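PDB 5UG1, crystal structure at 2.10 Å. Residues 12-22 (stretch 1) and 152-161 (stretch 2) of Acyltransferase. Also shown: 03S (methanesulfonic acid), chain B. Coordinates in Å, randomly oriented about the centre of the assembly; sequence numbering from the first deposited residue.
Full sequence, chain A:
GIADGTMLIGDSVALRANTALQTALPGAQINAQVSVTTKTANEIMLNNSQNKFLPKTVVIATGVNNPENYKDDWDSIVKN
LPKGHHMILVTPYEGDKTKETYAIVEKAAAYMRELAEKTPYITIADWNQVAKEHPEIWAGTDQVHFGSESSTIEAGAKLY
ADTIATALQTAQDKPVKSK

Stretch 1 12-22: SVALRANTALQ
Stretch 2 (152-161) TIEAGAKLYA

Stretch 1 is a broken helix laid against one continuous helix. Residues 12-16 and 18-22 are helical, and Ala-17, at phi/psi -94/19, is the joint: it leaves helical geometry after the first segment and occupies the N-cap position of the second. Stretch 2 is helical throughout, 152-161, mostly near -65/-40. The two segments meet the same partner differently: the axis of 12-16 approaches to 10.1 Å at -112°, whereas that of 18-22 comes to 8.2 Å at -45°, its N-to-C direction inclined 45° to that of stretch 2. No hydrogen bond crosses the contact, which buries 462 Å² in all; the contacts across it are mostly apolar.

Ser-12 (chi1 p) does not reach stretch 2. Its OG is bonded covalently to S10 of the methanesulfonic acid group at 1.5 Å, and its backbone N donates to O12 of that group at 3.1 Å. Val-13 (chi1 t) begins the packing, with CG1 3.7 Å from Tyr-160 CE2, while its carbonyl oxygen lies over one face of the ring. Ala-14 CB lies 3.3 Å from Tyr-160 OH, and Ala-14 CA is 3.5 Å from the same OH atom. Tyr-160 itself points toward stretch 1, chi1 t and chi2 -85°.

Leu-15 faces away. Arg-16 is extended, chi1 to chi3 all t and chi4 80°, so that its end approaches stretch 2 although its CA-to-CB bond points sideways; NH2 lies 3.5 Å from Ile-153 CG1 (chi1 m, chi2 t), an oblique van der Waals contact, with the polar needs of NE and NH2 met elsewhere in the structure.

At the joint the backbones close in, the CA atoms of Ala-17 and Ala-157 being 4.6 Å apart. Each alanine points toward the other stretch, and Ala-17 CB lies 4.1 Å from Ala-157 CB and 3.6 Å from Tyr-160 CD1. Ala-17 N makes a weak bond to Ala-14 O at 3.0 Å; Leu-21 N bonds Ala-17 O at 2.8 Å.

One turn on, Ala-20 points toward stretch 2: its CB is 3.7 Å from Ala-157 CB, 3.9 Å from Ala-161 CB and 3.5 Å from Ala-157 O. Leu-21 (chi1 m, chi2 t) closes the contact, CD2 3.8 Å from Ala-161 CB and CD1 4.2 Å from Tyr-160 CE1, at the ring edge. Leu-21 CA is 4.7 Å from Ala-161 CA. The rule is legible: alanines at the close backbone approaches, Ala-17, Ala-20, Ala-157 and Ala-161, and one tyrosine running alongside them to Val-13, Ala-14 and Leu-21.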

# COMPACT_ATOMS: atom_id res chain seq x y z
N SER A 12 2.25 -0.65 -9.62
CA SER A 12 2.90 0.34 -10.43
C SER A 12 2.97 1.71 -9.80
O SER A 12 3.85 2.44 -10.07
CB SER A 12 2.23 0.46 -11.77
OG SER A 12 1.03 1.12 -11.65
N VAL A 13 2.00 2.05 -8.96
CA VAL A 13 2.03 3.31 -8.27
C VAL A 13 3.19 3.35 -7.28
O VAL A 13 3.94 4.29 -7.24
CB VAL A 13 0.68 3.65 -7.63
CG1 VAL A 13 0.72 4.98 -6.94
CG2 VAL A 13 -0.39 3.68 -8.69
N ALA A 14 3.30 2.30 -6.49
CA ALA A 14 4.44 2.12 -5.62
C ALA A 14 5.75 2.07 -6.43
O ALA A 14 6.72 2.67 -6.04
CB ALA A 14 4.28 0.89 -4.78
N LEU A 15 5.73 1.39 -7.56
CA LEU A 15 6.94 1.29 -8.37
C LEU A 15 7.37 2.67 -8.86
O LEU A 15 8.57 2.97 -8.95
CB LEU A 15 6.72 0.34 -9.53
CG LEU A 15 7.97 0.13 -10.39
CD1 LEU A 15 9.10 -0.47 -9.58
CD2 LEU A 15 7.68 -0.71 -11.64
N ARG A 16 6.39 3.53 -9.16
CA ARG A 16 6.70 4.89 -9.58
C ARG A 16 7.39 5.67 -8.47
O ARG A 16 8.21 6.55 -8.74
CB ARG A 16 5.41 5.57 -10.03
CG ARG A 16 5.58 6.87 -10.82
CD ARG A 16 4.21 7.38 -11.27
NE ARG A 16 4.24 8.67 -11.95
CZ ARG A 16 4.58 8.82 -13.23
NH1 ARG A 16 4.91 7.76 -13.95
NH2 ARG A 16 4.57 10.03 -13.79
N ALA A 17 7.08 5.36 -7.21
CA ALA A 17 7.69 6.02 -6.06
C ALA A 17 8.89 5.25 -5.52
O ALA A 17 9.28 5.48 -4.36
CB ALA A 17 6.64 6.21 -4.95
N ASN A 18 9.48 4.36 -6.32
CA ASN A 18 10.54 3.47 -5.84
C ASN A 18 11.69 4.24 -5.18
O ASN A 18 12.06 3.98 -4.03
CB ASN A 18 11.05 2.63 -7.01
CG ASN A 18 12.16 1.68 -6.62
OD1 ASN A 18 12.07 0.99 -5.60
ND2 ASN A 18 13.22 1.65 -7.42
N THR A 19 12.26 5.21 -5.90
CA THR A 19 13.42 5.91 -5.36
C THR A 19 13.07 6.68 -4.09
O THR A 19 13.86 6.73 -3.14
CB THR A 19 13.98 6.85 -6.41
OG1 THR A 19 14.13 6.14 -7.64
CG2 THR A 19 15.31 7.40 -5.96
N ALA A 20 11.88 7.29 -4.06
CA ALA A 20 11.49 8.06 -2.88
C ALA A 20 11.24 7.12 -1.70
O ALA A 20 11.62 7.43 -0.57
CB ALA A 20 10.25 8.90 -3.18
N LEU A 21 10.63 5.97 -1.96
CA LEU A 21 10.41 4.98 -0.91
C LEU A 21 11.73 4.55 -0.28
O LEU A 21 11.87 4.54 0.94
CB LEU A 21 9.67 3.77 -1.48
CG LEU A 21 8.16 3.97 -1.66
CD1 LEU A 21 7.57 2.80 -2.43
CD2 LEU A 21 7.49 4.13 -0.30
N GLN A 22 12.71 4.18 -1.12
CA GLN A 22 14.01 3.73 -0.64
C GLN A 22 14.74 4.84 0.11
O GLN A 22 15.44 4.58 1.09
CB GLN A 22 14.88 3.25 -1.80
CG GLN A 22 15.95 2.28 -1.37
CD GLN A 22 15.35 0.98 -0.89
OE1 GLN A 22 14.93 0.14 -1.70
NE2 GLN A 22 15.28 0.81 0.43
N THR A 152 6.76 17.44 -10.38
CA THR A 152 5.58 16.87 -9.75
C THR A 152 5.64 15.35 -9.62
O THR A 152 4.93 14.78 -8.79
CB THR A 152 4.31 17.30 -10.50
OG1 THR A 152 4.42 16.97 -11.89
CG2 THR A 152 4.10 18.80 -10.34
N ILE A 153 6.45 14.67 -10.42
CA ILE A 153 6.68 13.25 -10.16
C ILE A 153 7.41 13.09 -8.84
O ILE A 153 7.01 12.29 -7.98
CB ILE A 153 7.45 12.60 -11.33
CG1 ILE A 153 6.59 12.56 -12.59
CG2 ILE A 153 7.89 11.19 -10.96
CD1 ILE A 153 7.38 12.29 -13.84
N GLU A 154 8.47 13.88 -8.65
CA GLU A 154 9.23 13.84 -7.40
C GLU A 154 8.37 14.25 -6.21
O GLU A 154 8.34 13.55 -5.19
CB GLU A 154 10.46 14.74 -7.50
CG GLU A 154 11.50 14.25 -8.47
CD GLU A 154 12.62 15.26 -8.66
OE1 GLU A 154 12.84 16.09 -7.74
OE2 GLU A 154 13.29 15.23 -9.72
N ALA A 155 7.67 15.38 -6.33
CA ALA A 155 6.79 15.80 -5.24
C ALA A 155 5.75 14.74 -4.94
O ALA A 155 5.50 14.40 -3.78
CB ALA A 155 6.12 17.14 -5.59
N GLY A 156 5.13 14.19 -5.98
CA GLY A 156 4.16 13.13 -5.77
C GLY A 156 4.78 11.90 -5.13
O GLY A 156 4.20 11.28 -4.23
N ALA A 157 5.99 11.53 -5.57
CA ALA A 157 6.64 10.34 -5.03
C ALA A 157 7.00 10.53 -3.57
O ALA A 157 6.88 9.60 -2.76
CB ALA A 157 7.88 10.00 -5.85
N LYS A 158 7.44 11.74 -3.21
CA LYS A 158 7.78 12.02 -1.82
C LYS A 158 6.55 11.99 -0.93
O LYS A 158 6.63 11.52 0.22
CB LYS A 158 8.49 13.37 -1.74
CG LYS A 158 9.07 13.66 -0.38
CD LYS A 158 9.81 14.97 -0.35
CE LYS A 158 10.65 15.01 0.91
NZ LYS A 158 10.05 14.13 1.97
N LEU A 159 5.41 12.50 -1.42
CA LEU A 159 4.17 12.40 -0.66
C LEU A 159 3.78 10.94 -0.44
O LEU A 159 3.33 10.56 0.65
CB LEU A 159 3.03 13.12 -1.38
CG LEU A 159 2.93 14.64 -1.23
CD1 LEU A 159 2.04 15.19 -2.33
CD2 LEU A 159 2.38 14.98 0.13
N TYR A 160 3.93 10.12 -1.48
CA TYR A 160 3.60 8.72 -1.37
C TYR A 160 4.51 8.02 -0.38
O TYR A 160 4.04 7.30 0.51
CB TYR A 160 3.67 8.07 -2.76
CG TYR A 160 3.21 6.63 -2.84
CD1 TYR A 160 4.08 5.59 -2.55
CD2 TYR A 160 1.92 6.31 -3.24
CE1 TYR A 160 3.69 4.27 -2.64
CE2 TYR A 160 1.51 4.98 -3.33
CZ TYR A 160 2.40 3.97 -3.03
OH TYR A 160 2.01 2.64 -3.12
N ALA A 161 5.82 8.25 -0.48
CA ALA A 161 6.74 7.60 0.44
C ALA A 161 6.51 8.06 1.88
O ALA A 161 6.54 7.25 2.81
CB ALA A 161 8.19 7.86 0.01
S10 03S B . -0.34 0.52 -11.91
O11 03S B . -1.28 1.63 -11.62
O12 03S B . -0.55 -0.58 -10.94
C13 03S B . -0.60 -0.03 -13.45